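Local coordinates for protein carboxyvinyl-carboxyphosphonate phosphorylmutase (Bacillus anthracis, PDB 4IQD) that is a TIM-barrel protein of the phosphoenolpyruvate phosphomutase family that binds pyruvic acid at several sites, at residues Ala216-Phe221 and Glu230-Met235; Glu279-Glu282 and Tyr286-Phe289. All coordinates share one frame; numbering follows the deposited sequence.

Contact 1 of 2, residues Ala216-Phe221 and Glu230-Met235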
ATOM      1  N   ALA A 216      22.077  -8.838  -8.404  1.00 23.56           N
ATOM      2  CA  ALA A 216      21.295  -9.663  -9.311  1.00 21.29           C
ATOM      3  C   ALA A 216      19.825  -9.300  -9.174  1.00 17.05           C
ATOM      4  O   ALA A 216      19.325  -9.130  -8.066  1.00 22.17           O
ATOM      5  CB  ALA A 216      21.509 -11.129  -9.005  1.00 17.31           C
ATOM      6  N   ASN A 217      19.141  -9.174 -10.303  1.00 20.28           N
ATOM      7  CA  ASN A 217      17.729  -8.808 -10.321  1.00 20.50           C
ATOM      8  C   ASN A 217      16.823 -10.019 -10.487  1.00 23.95           C
ATOM      9  O   ASN A 217      16.586 -10.466 -11.608  1.00 27.28           O
ATOM     10  CB  ASN A 217      17.467  -7.831 -11.467  1.00 20.28           C
ATOM     11  CG  ASN A 217      16.015  -7.391 -11.548  1.00 25.16           C
ATOM     12  OD1 ASN A 217      15.277  -7.433 -10.561  1.00 29.18           O
ATOM     13  ND2 ASN A 217      15.602  -6.953 -12.729  1.00 23.95           N
HETATM   14  N   MSE A 218      16.309 -10.547  -9.383  1.00 25.21           N
HETATM   15  CA  MSE A 218      15.392 -11.673  -9.486  1.00 25.52           C
HETATM   16  C   MSE A 218      13.919 -11.334  -9.591  1.00 23.72           C
HETATM   17  O   MSE A 218      13.124 -11.687  -8.725  1.00 25.43           O
HETATM   18  CB  MSE A 218      15.634 -12.718  -8.407  1.00 24.73           C
HETATM   19  CG  MSE A 218      16.600 -13.779  -8.859  1.00 30.23           C
HETATM   20 SE   MSE A 218      15.876 -15.134 -10.080  0.88 29.44          SE
HETATM   21  CE  MSE A 218      15.435 -14.125 -11.671  1.00 25.62           C
ATOM     22  N   THR A 219      13.564 -10.665 -10.679  1.00 22.61           N
ATOM     23  CA  THR A 219      12.175 -10.350 -10.948  1.00 20.95           C
ATOM     24  C   THR A 219      11.570 -11.472 -11.790  1.00 23.67           C
ATOM     25  O   THR A 219      12.242 -12.064 -12.632  1.00 24.52           O
ATOM     26  CB  THR A 219      12.038  -8.981 -11.639  1.00 24.45           C
ATOM     27  OG1 THR A 219      10.653  -8.650 -11.792  1.00 30.45           O
ATOM     28  CG2 THR A 219      12.725  -8.984 -12.992  1.00 22.54           C
ATOM     29  N   GLU A 220      10.303 -11.782 -11.539  1.00 24.32           N
ATOM     30  CA  GLU A 220       9.656 -12.926 -12.171  1.00 19.35           C
ATOM     31  C   GLU A 220       9.263 -12.619 -13.610  1.00 22.34           C
ATOM     32  O   GLU A 220       8.993 -11.470 -13.952  1.00 20.57           O
ATOM     33  CB  GLU A 220       8.426 -13.356 -11.368  1.00 19.20           C
ATOM     34  CG  GLU A 220       8.707 -13.674  -9.905  1.00 19.08           C
ATOM     35  CD  GLU A 220       8.849 -12.433  -9.045  1.00 18.84           C
ATOM     36  OE1 GLU A 220       8.393 -11.356  -9.479  1.00 24.46           O
ATOM     37  OE2 GLU A 220       9.423 -12.532  -7.941  1.00 26.50           O
ATOM     38  N   PHE A 221       9.236 -13.658 -14.442  1.00 22.27           N
ATOM     39  CA  PHE A 221       8.844 -13.542 -15.847  1.00 24.98           C
ATOM     40  C   PHE A 221       9.710 -12.555 -16.618  1.00 26.03           C
ATOM     41  O   PHE A 221       9.219 -11.843 -17.490  1.00 26.93           O
ATOM     42  CB  PHE A 221       7.372 -13.142 -15.973  1.00 19.87           C
ATOM     43  CG  PHE A 221       6.484 -13.790 -14.958  1.00 26.50           C
ATOM     44  CD1 PHE A 221       6.243 -15.150 -15.004  1.00 29.49           C
ATOM     45  CD2 PHE A 221       5.885 -13.037 -13.962  1.00 25.30           C
ATOM     46  CE1 PHE A 221       5.425 -15.753 -14.072  1.00 28.24           C
ATOM     47  CE2 PHE A 221       5.065 -13.634 -13.026  1.00 27.59           C
ATOM     48  CZ  PHE A 221       4.834 -14.995 -13.082  1.00 29.67           C
ATOM     49  N   GLU A 230      22.074 -18.844  -3.520  1.00 30.01           N
ATOM     50  CA  GLU A 230      23.319 -19.595  -3.416  1.00 32.25           C
ATOM     51  C   GLU A 230      23.955 -19.713  -4.791  1.00 27.30           C
ATOM     52  O   GLU A 230      25.170 -19.590  -4.937  1.00 27.63           O
ATOM     53  CB  GLU A 230      23.053 -20.988  -2.836  1.00 40.96           C
ATOM     54  CG  GLU A 230      24.253 -21.927  -2.847  1.00 49.68           C
ATOM     55  CD  GLU A 230      25.229 -21.658  -1.716  1.00 54.78           C
ATOM     56  OE1 GLU A 230      24.871 -20.908  -0.781  1.00 57.01           O
ATOM     57  OE2 GLU A 230      26.355 -22.202  -1.763  1.00 53.97           O
ATOM     58  N   GLU A 231      23.123 -19.943  -5.799  1.00 23.90           N
ATOM     59  CA  GLU A 231      23.609 -20.008  -7.168  1.00 26.03           C
ATOM     60  C   GLU A 231      24.235 -18.682  -7.591  1.00 24.38           C
ATOM     61  O   GLU A 231      25.390 -18.658  -7.982  1.00 25.95           O
ATOM     62  CB  GLU A 231      22.503 -20.461  -8.125  1.00 29.01           C
ATOM     63  CG  GLU A 231      22.347 -21.979  -8.168  1.00 29.94           C
ATOM     64  CD  GLU A 231      21.019 -22.430  -8.741  1.00 34.06           C
ATOM     65  OE1 GLU A 231      20.934 -23.575  -9.228  1.00 37.44           O
ATOM     66  OE2 GLU A 231      20.054 -21.646  -8.695  1.00 36.39           O
ATOM     67  N   PHE A 232      23.494 -17.585  -7.468  1.00 24.36           N
ATOM     68  CA  PHE A 232      24.035 -16.257  -7.766  1.00 25.24           C
ATOM     69  C   PHE A 232      25.341 -15.971  -7.038  1.00 21.55           C
ATOM     70  O   PHE A 232      26.231 -15.319  -7.580  1.00 23.15           O
ATOM     71  CB  PHE A 232      23.036 -15.168  -7.388  1.00 27.20           C
ATOM     72  CG  PHE A 232      21.864 -15.078  -8.308  1.00 26.63           C
ATOM     73  CD1 PHE A 232      20.598 -15.383  -7.855  1.00 20.58           C
ATOM     74  CD2 PHE A 232      22.029 -14.684  -9.623  1.00 20.93           C
ATOM     75  CE1 PHE A 232      19.523 -15.303  -8.693  1.00 22.22           C
ATOM     76  CE2 PHE A 232      20.948 -14.597 -10.470  1.00 23.55           C
ATOM     77  CZ  PHE A 232      19.691 -14.907 -10.004  1.00 20.58           C
ATOM     78  N   ALA A 233      25.443 -16.459  -5.807  1.00 28.54           N
ATOM     79  CA  ALA A 233      26.593 -16.174  -4.958  1.00 27.80           C
ATOM     80  C   ALA A 233      27.898 -16.723  -5.524  1.00 29.56           C
ATOM     81  O   ALA A 233      28.885 -16.002  -5.605  1.00 33.84           O
ATOM     82  CB  ALA A 233      26.362 -16.700  -3.552  1.00 21.69           C
ATOM     83  N   ASN A 234      27.912 -17.993  -5.915  1.00 30.27           N
ATOM     84  CA  ASN A 234      29.141 -18.566  -6.451  1.00 34.86           C
ATOM     85  C   ASN A 234      29.367 -18.150  -7.894  1.00 30.72           C
ATOM     86  O   ASN A 234      30.420 -18.406  -8.475  1.00 31.65           O
ATOM     87  CB  ASN A 234      29.169 -20.090  -6.294  1.00 40.67           C
ATOM     88  CG  ASN A 234      27.968 -20.768  -6.913  1.00 42.39           C
ATOM     89  OD1 ASN A 234      27.631 -20.533  -8.071  1.00 43.16           O
ATOM     90  ND2 ASN A 234      27.310 -21.619  -6.134  1.00 45.17           N
HETATM   91  N   MSE A 235      28.369 -17.491  -8.463  1.00 26.08           N
HETATM   92  CA  MSE A 235      28.448 -17.041  -9.838  1.00 22.76           C
HETATM   93  C   MSE A 235      28.937 -15.600  -9.919  1.00 26.14           C
HETATM   94  O   MSE A 235      29.089 -15.046 -11.007  1.00 24.77           O
HETATM   95  CB  MSE A 235      27.095 -17.202 -10.522  1.00 22.54           C
HETATM   96  CG  MSE A 235      26.634 -18.647 -10.649  1.00 24.91           C
HETATM   97 SE   MSE A 235      25.351 -18.751 -12.090  0.75 30.70          SE
HETATM   98  CE  MSE A 235      26.440 -17.615 -13.179  1.00 67.33           C
TER

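Contact 2 of 2, residues Glu279-Glu282 and Tyr286-Phe289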
ATOM      1  N   GLU A 279      -1.823 -12.351  14.568  1.00 25.97           N
ATOM      2  CA  GLU A 279      -0.599 -12.115  13.821  1.00 25.46           C
ATOM      3  C   GLU A 279      -0.474 -10.637  13.505  1.00 25.89           C
ATOM      4  O   GLU A 279       0.624 -10.085  13.491  1.00 25.44           O
ATOM      5  CB  GLU A 279      -0.590 -12.932  12.532  1.00 26.42           C
ATOM      6  CG  GLU A 279      -0.332 -14.405  12.751  1.00 29.53           C
ATOM      7  CD  GLU A 279      -0.710 -15.244  11.555  1.00 29.17           C
ATOM      8  OE1 GLU A 279      -1.509 -14.771  10.723  1.00 31.72           O
ATOM      9  OE2 GLU A 279      -0.211 -16.381  11.449  1.00 28.66           O
ATOM     10  N   LEU A 280      -1.613 -10.002  13.256  1.00 27.74           N
ATOM     11  CA  LEU A 280      -1.642  -8.578  12.976  1.00 27.34           C
ATOM     12  C   LEU A 280      -1.253  -7.791  14.216  1.00 29.98           C
ATOM     13  O   LEU A 280      -0.456  -6.859  14.141  1.00 32.43           O
ATOM     14  CB  LEU A 280      -3.028  -8.158  12.493  1.00 25.16           C
ATOM     15  CG  LEU A 280      -3.211  -6.663  12.241  1.00 24.56           C
ATOM     16  CD1 LEU A 280      -2.086  -6.122  11.370  1.00 26.65           C
ATOM     17  CD2 LEU A 280      -4.557  -6.411  11.595  1.00 22.98           C
ATOM     18  N   TYR A 281      -1.826  -8.187  15.349  1.00 28.45           N
ATOM     19  CA  TYR A 281      -1.553  -7.571  16.646  1.00 29.98           C
ATOM     20  C   TYR A 281      -0.053  -7.470  16.892  1.00 29.18           C
ATOM     21  O   TYR A 281       0.461  -6.415  17.262  1.00 27.64           O
ATOM     22  CB  TYR A 281      -2.221  -8.401  17.750  1.00 33.15           C
ATOM     23  CG  TYR A 281      -1.991  -7.930  19.174  1.00 38.24           C
ATOM     24  CD1 TYR A 281      -2.952  -7.181  19.843  1.00 39.09           C
ATOM     25  CD2 TYR A 281      -0.831  -8.268  19.862  1.00 38.67           C
ATOM     26  CE1 TYR A 281      -2.753  -6.767  21.149  1.00 38.45           C
ATOM     27  CE2 TYR A 281      -0.622  -7.852  21.163  1.00 38.48           C
ATOM     28  CZ  TYR A 281      -1.584  -7.102  21.801  1.00 39.73           C
ATOM     29  OH  TYR A 281      -1.373  -6.691  23.097  1.00 41.96           O
ATOM     30  N   GLU A 282       0.646  -8.573  16.666  1.00 31.78           N
ATOM     31  CA  GLU A 282       2.074  -8.629  16.929  1.00 33.63           C
ATOM     32  C   GLU A 282       2.894  -7.999  15.805  1.00 29.79           C
ATOM     33  O   GLU A 282       3.989  -7.496  16.042  1.00 28.58           O
ATOM     34  CB  GLU A 282       2.511 -10.077  17.176  1.00 39.34           C
ATOM     35  CG  GLU A 282       3.943 -10.235  17.672  1.00 45.28           C
ATOM     36  CD  GLU A 282       4.159  -9.690  19.077  1.00 49.98           C
ATOM     37  OE1 GLU A 282       3.171  -9.318  19.747  1.00 51.62           O
ATOM     38  OE2 GLU A 282       5.327  -9.641  19.516  1.00 52.28           O
ATOM     39  N   TYR A 286       1.168  -3.896  18.410  1.00 28.01           N
ATOM     40  CA  TYR A 286       0.115  -3.249  19.182  1.00 28.33           C
ATOM     41  C   TYR A 286       0.460  -3.226  20.669  1.00 29.44           C
ATOM     42  O   TYR A 286       0.231  -2.231  21.352  1.00 30.17           O
ATOM     43  CB  TYR A 286      -1.221  -3.954  18.952  1.00 31.64           C
ATOM     44  CG  TYR A 286      -2.417  -3.250  19.561  1.00 39.18           C
ATOM     45  CD1 TYR A 286      -3.192  -2.375  18.809  1.00 39.91           C
ATOM     46  CD2 TYR A 286      -2.781  -3.472  20.883  1.00 43.58           C
ATOM     47  CE1 TYR A 286      -4.291  -1.737  19.363  1.00 42.24           C
ATOM     48  CE2 TYR A 286      -3.874  -2.840  21.443  1.00 44.67           C
ATOM     49  CZ  TYR A 286      -4.625  -1.975  20.682  1.00 45.61           C
ATOM     50  OH  TYR A 286      -5.712  -1.348  21.247  1.00 49.54           O
ATOM     51  N   HIS A 287       1.035  -4.323  21.153  1.00 31.52           N
ATOM     52  CA  HIS A 287       1.406  -4.458  22.558  1.00 31.50           C
ATOM     53  C   HIS A 287       2.337  -3.359  23.055  1.00 30.00           C
ATOM     54  O   HIS A 287       2.165  -2.841  24.159  1.00 24.93           O
ATOM     55  CB  HIS A 287       2.070  -5.811  22.803  1.00 34.08           C
ATOM     56  CG  HIS A 287       2.631  -5.958  24.181  1.00 38.25           C
ATOM     57  ND1 HIS A 287       1.836  -6.187  25.285  1.00 39.57           N
ATOM     58  CD2 HIS A 287       3.903  -5.890  24.638  1.00 37.32           C
ATOM     59  CE1 HIS A 287       2.599  -6.265  26.361  1.00 38.62           C
ATOM     60  NE2 HIS A 287       3.854  -6.089  25.998  1.00 39.22           N
ATOM     61  N   ASP A 288       3.325  -3.009  22.240  1.00 29.95           N
ATOM     62  CA  ASP A 288       4.355  -2.065  22.652  1.00 33.32           C
ATOM     63  C   ASP A 288       3.820  -0.647  22.831  1.00 35.17           C
ATOM     64  O   ASP A 288       4.422   0.171  23.528  1.00 37.15           O
ATOM     65  CB  ASP A 288       5.520  -2.094  21.665  1.00 39.88           C
ATOM     66  CG  ASP A 288       6.187  -3.454  21.604  1.00 47.08           C
ATOM     67  OD1 ASP A 288       5.670  -4.340  20.889  1.00 51.72           O
ATOM     68  OD2 ASP A 288       7.218  -3.643  22.280  1.00 48.07           O
ATOM     69  N   PHE A 289       2.687  -0.361  22.205  1.00 31.88           N
ATOM     70  CA  PHE A 289       2.025   0.918  22.406  1.00 31.74           C
ATOM     71  C   PHE A 289       1.292   0.910  23.736  1.00 33.55           C
ATOM     72  O   PHE A 289       1.257   1.915  24.446  1.00 32.53           O
ATOM     73  CB  PHE A 289       1.047   1.198  21.269  1.00 34.26           C
ATOM     74  CG  PHE A 289       1.715   1.478  19.959  1.00 33.07           C
ATOM     75  CD1 PHE A 289       2.119   2.761  19.636  1.00 31.22           C
ATOM     76  CD2 PHE A 289       1.952   0.459  19.053  1.00 30.16           C
ATOM     77  CE1 PHE A 289       2.742   3.026  18.433  1.00 26.66           C
ATOM     78  CE2 PHE A 289       2.577   0.719  17.848  1.00 29.37           C
ATOM     79  CZ  PHE A 289       2.969   2.004  17.537  1.00 27.02           C
TER
HETATM   80  O   HOH W   1       2.057  -6.694  19.677  1.00 44.33           O

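Contact 1 of 2, residues Ala216-Phe221 and Glu230-Met235
Phe232 reaches from its helix to the end of strand 215-217 and meets Ala216 and Met218 in two quite different ways. The methyl of Ala216 lies over one face of the ring, displaced toward the CD2-CE2 side: CB is 3.6 Å from Phe232 CD2 and 3.9 Å from the ring centroid, 23° off the normal, a CH-pi contact. Met218, a selenomethionine in the model, comes instead to the rim around CE1 and CZ. Its SE lies in the ring plane at the edge, 5.0 Å from the Phe232 centroid, a Met-aromatic contact, while CG approaches obliquely to 3.3 Å from Phe232 CE1, a tight fit. Bends at chi2 and chi3 (-77° and 65°) fold the Met218 chain back so that both CG and SE border the ring.

Strand 215-217, helix 229-234 and strand 239-242 form a beta-alpha-beta unit, of the kind from which a TIM barrel is built, and the ring lies in the buried interface between helix and strand. A small alanine suits the strand position because the ring packs directly onto it; a flexible methionine suits position 218, two residues on, where the chain has left the strand in an inverse gamma turn centred on Met218. Strand 239-242 lies alongside, with Val240 touching both Ala216 and Met218. Just beyond the turn, Thr219 touches a bound pyruvic acid, and Glu220 forms a salt bridge with Arg248 and a hydrogen bond with Gln267 of the second subunit.

Contact 2 of 2, residues Glu279-Glu282 and Tyr286-Phe289
Tyr281 dominates the first segment and meets the second through both its backbone and its ring. Its carbonyl oxygen accepts a hydrogen bond from Tyr286 N at 2.9 Å, the N-H...O angle being 160°, and also takes one from a water. With CG anti to the backbone N (chi1 178°), the ring extends along the first residues of segment 286-289, where Tyr286 CB sits over one face, 3.9 Å from the Tyr281 centroid and close to the normal. The two tyrosine rings meet obliquely, their planes inclined at 37°, and Tyr281 CE1 comes within 3.3 Å of Tyr286 CD2. Farther out, Tyr281 OH lies 3.6 Å from His287 CB and near the plane of the imidazole at its edge; the hydroxyl is hydrogen-bonded to Glu290, about one turn along from His287. A tyrosine suits this place because its flat ring packs on CB of Tyr286 while its hydroxyl reaches a polar group.

Glu282, next in sequence, works through the water: OE1 accepts from it at 2.9 Å, and the same water accepts from His287 N at 3.0 Å. One water thus ties a carbonyl, a carboxylate and an amide across the junction, a fitting role for a long acidic side chain on the surface. Helix 277-283 here gives way to helix 286-297 about 27 Å from the centre of the chain; Leu280 packs on Ala62 of helix 57-63 of the second subunit, and Tyr286 and Phe289 on Leu69 and Pro67, which follow that helix.

In the fold
Contact 1 is buried, joining a strand and a helix of one beta-alpha-beta unit; contact 2 lies on the surface, where two successive helices of the C-terminal region meet. They share no secondary-structure element, and their centres are 35 Å apart. The chemistry follows the setting: the 216-221 and 230-235 segments meet through apolar groups alone, with no hydrogen bond between them, whereas 279-282 and 286-289 combine aromatic packing with a direct backbone bond and a shared water. Both touch the second subunit, contact 1 through hydrogen bonds and packing of the residues that follow the strand, one of which, Thr219, touches a bound pyruvic acid, contact 2 through the packing of apolar and aromatic side chains.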